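D-glycerate 3-kinase (Cryptococcus neoformans var. grubii serotype A, PDB 6CKG) probably phosphorylates D-glycerate, using ATP as the phosphate donor. Local coordinates at residues 23-27 with 312-316. Residues are numbered along the deposited sequence; the frame is centred on the assembly and turned at random.
Sequences QTAGF and KGLRF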
ATOM      1  N   GLN A  23       2.657 -15.879  11.825  1.00 35.45           N
ATOM      2  CA  GLN A  23       1.239 -15.644  12.037  1.00 31.77           C
ATOM      3  C   GLN A  23       0.554 -15.244  10.740  1.00 27.89           C
ATOM      4  O   GLN A  23      -0.575 -15.673  10.475  1.00 34.42           O
ATOM      5  CB  GLN A  23       1.039 -14.577  13.115  1.00 36.10           C
ATOM      6  CG  GLN A  23       1.340 -15.086  14.516  1.00 45.71           C
ATOM      7  CD  GLN A  23       1.117 -14.023  15.565  1.00 48.22           C
ATOM      8  OE1 GLN A  23       0.039 -13.440  15.645  1.00 44.23           O
ATOM      9  NE2 GLN A  23       2.146 -13.747  16.357  1.00 52.42           N
ATOM     10  N   THR A  24       1.217 -14.429   9.916  1.00 31.80           N
ATOM     11  CA  THR A  24       0.630 -14.055   8.632  1.00 31.68           C
ATOM     12  C   THR A  24       0.507 -15.263   7.712  1.00 30.60           C
ATOM     13  O   THR A  24      -0.488 -15.401   6.986  1.00 29.08           O
ATOM     14  CB  THR A  24       1.453 -12.958   7.963  1.00 32.06           C
ATOM     15  OG1 THR A  24       1.542 -11.823   8.836  1.00 31.90           O
ATOM     16  CG2 THR A  24       0.790 -12.532   6.673  1.00 30.10           C
ATOM     17  N   ALA A  25       1.493 -16.164   7.756  1.00 30.69           N
ATOM     18  CA  ALA A  25       1.421 -17.396   6.976  1.00 28.12           C
ATOM     19  C   ALA A  25       0.223 -18.238   7.387  1.00 30.99           C
ATOM     20  O   ALA A  25      -0.500 -18.764   6.532  1.00 32.72           O
ATOM     21  CB  ALA A  25       2.713 -18.197   7.139  1.00 30.16           C
ATOM     22  N   GLY A  26       0.013 -18.411   8.699  1.00 29.97           N
ATOM     23  CA  GLY A  26      -1.150 -19.165   9.149  1.00 31.24           C
ATOM     24  C   GLY A  26      -2.445 -18.587   8.609  1.00 29.40           C
ATOM     25  O   GLY A  26      -3.322 -19.323   8.142  1.00 28.57           O
ATOM     26  N   PHE A  27      -2.561 -17.260   8.638  1.00 27.94           N
ATOM     27  CA  PHE A  27      -3.738 -16.548   8.127  1.00 27.07           C
ATOM     28  C   PHE A  27      -3.886 -16.707   6.610  1.00 28.73           C
ATOM     29  O   PHE A  27      -4.988 -16.963   6.106  1.00 27.80           O
ATOM     30  CB  PHE A  27      -3.619 -15.075   8.510  1.00 25.30           C
ATOM     31  CG  PHE A  27      -4.699 -14.178   7.929  1.00 26.83           C
ATOM     32  CD1 PHE A  27      -5.958 -14.120   8.514  1.00 36.45           C
ATOM     33  CD2 PHE A  27      -4.440 -13.376   6.827  1.00 35.58           C
ATOM     34  CE1 PHE A  27      -6.949 -13.286   7.999  1.00 34.26           C
ATOM     35  CE2 PHE A  27      -5.435 -12.530   6.306  1.00 31.85           C
ATOM     36  CZ  PHE A  27      -6.684 -12.495   6.895  1.00 31.09           C
ATOM     37  N   LYS A 312     -12.496 -10.686   6.817  1.00 28.40           N
ATOM     38  CA  LYS A 312     -11.347 -11.477   6.399  0.55 30.43           C
ATOM     39  C   LYS A 312     -10.066 -10.667   6.552  1.00 34.22           C
ATOM     40  O   LYS A 312      -9.202 -10.678   5.675  1.00 30.31           O
ATOM     41  CB  LYS A 312     -11.507 -11.951   4.955  0.55 29.63           C
ATOM     42  CG  LYS A 312     -12.721 -12.842   4.697  0.55 30.93           C
ATOM     43  CD  LYS A 312     -12.868 -13.157   3.202  0.55 34.14           C
ATOM     44  CE  LYS A 312     -13.492 -11.990   2.445  0.55 33.02           C
ATOM     45  NZ  LYS A 312     -13.246 -11.975   0.944  0.55 24.51           N
ATOM     46  N   GLY A 313      -9.934  -9.951   7.663  1.00 28.19           N
ATOM     47  CA  GLY A 313      -8.778  -9.105   7.900  1.00 23.34           C
ATOM     48  C   GLY A 313      -8.064  -9.494   9.178  1.00 29.00           C
ATOM     49  O   GLY A 313      -8.679  -9.963  10.138  1.00 24.02           O
ATOM     50  N   LEU A 314      -6.748  -9.316   9.177  1.00 25.18           N
ATOM     51  CA  LEU A 314      -5.900  -9.547  10.335  1.00 25.20           C
ATOM     52  C   LEU A 314      -5.066  -8.300  10.563  1.00 28.67           C
ATOM     53  O   LEU A 314      -4.381  -7.828   9.644  1.00 26.40           O
ATOM     54  CB  LEU A 314      -4.984 -10.756  10.136  1.00 27.67           C
ATOM     55  CG  LEU A 314      -3.897 -10.998  11.185  1.00 29.77           C
ATOM     56  CD1 LEU A 314      -4.514 -11.337  12.569  1.00 29.47           C
ATOM     57  CD2 LEU A 314      -2.961 -12.112  10.704  1.00 39.13           C
ATOM     58  N   ARG A 315      -5.120  -7.769  11.777  1.00 29.37           N
ATOM     59  CA  ARG A 315      -4.376  -6.570  12.140  1.00 28.68           C
ATOM     60  C   ARG A 315      -3.339  -6.914  13.195  1.00 29.92           C
ATOM     61  O   ARG A 315      -3.666  -7.548  14.203  1.00 29.43           O
ATOM     62  CB  ARG A 315      -5.303  -5.477  12.684  1.00 28.17           C
ATOM     63  CG  ARG A 315      -4.549  -4.310  13.344  1.00 28.18           C
ATOM     64  CD  ARG A 315      -5.523  -3.208  13.839  1.00 30.12           C
ATOM     65  NE  ARG A 315      -6.401  -2.778  12.752  1.00 24.51           N
ATOM     66  CZ  ARG A 315      -7.710  -2.991  12.728  1.00 28.08           C
ATOM     67  NH1 ARG A 315      -8.302  -3.601  13.747  1.00 32.98           N
ATOM     68  NH2 ARG A 315      -8.428  -2.593  11.694  1.00 36.53           N
ATOM     69  N   PHE A 316      -2.103  -6.493  12.968  1.00 26.32           N
ATOM     70  CA  PHE A 316      -1.061  -6.540  13.983  1.00 32.11           C
ATOM     71  C   PHE A 316      -0.892  -5.142  14.547  1.00 32.56           C
ATOM     72  O   PHE A 316      -0.694  -4.193  13.789  1.00 27.01           O
ATOM     73  CB  PHE A 316       0.278  -7.009  13.411  1.00 25.82           C
ATOM     74  CG  PHE A 316       0.259  -8.415  12.869  1.00 25.95           C
ATOM     75  CD1 PHE A 316       0.387  -9.504  13.719  1.00 31.23           C
ATOM     76  CD2 PHE A 316       0.146  -8.640  11.510  1.00 32.36           C
ATOM     77  CE1 PHE A 316       0.383 -10.799  13.217  1.00 33.39           C
ATOM     78  CE2 PHE A 316       0.137  -9.929  10.998  1.00 34.31           C
ATOM     79  CZ  PHE A 316       0.261 -11.010  11.848  1.00 29.81           C
TER
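Residues 23-27 of helix 19-38 run nearly antiparallel to residues 313-316 of strand 313-318, the axes of these short segments inclined at 173° and 10.2 Å apart at closest approach, a gap filled by Phe27, Phe316 and Leu314. Phe27, with the most area covered, points its CA-CB bond toward the strand. Leu314 CB lies over one face of its ring, 3.8 Å from the centroid and 10° off the normal, a CH-pi contact, while Leu314 CD2 packs 3.7 Å from Phe27 CB. The far tip of the same ring reaches the residue just before the strand: Phe27 CZ sits 3.3 Å from Lys312 O, which approaches the ring edge near its plane. One helical turn back, the Phe316 ring fits against Gln23 and Thr24. Gln23 OE1 meets the ring edge, 3.6 Å from Phe316 CE1, and Thr24 OG1 lies 3.2 Å from Phe316 CE2, although this hydroxyl is hydrogen-bonded to Met20 O within the helix. Leu314 and Phe316, two residues apart on the strand, thus both face the helix, whereas Arg315 turns to the other side of the sheet and forms salt bridges with Glu328 and Asp303. The contact is helix-on-sheet packing of an alpha/beta fold: strand 313-318 lies between parallel strand 247-253 and antiparallel edge strand 324-329, Phe27 and Phe316 also touch Val249, and helix 63-75 packs against Thr24 and Ala25.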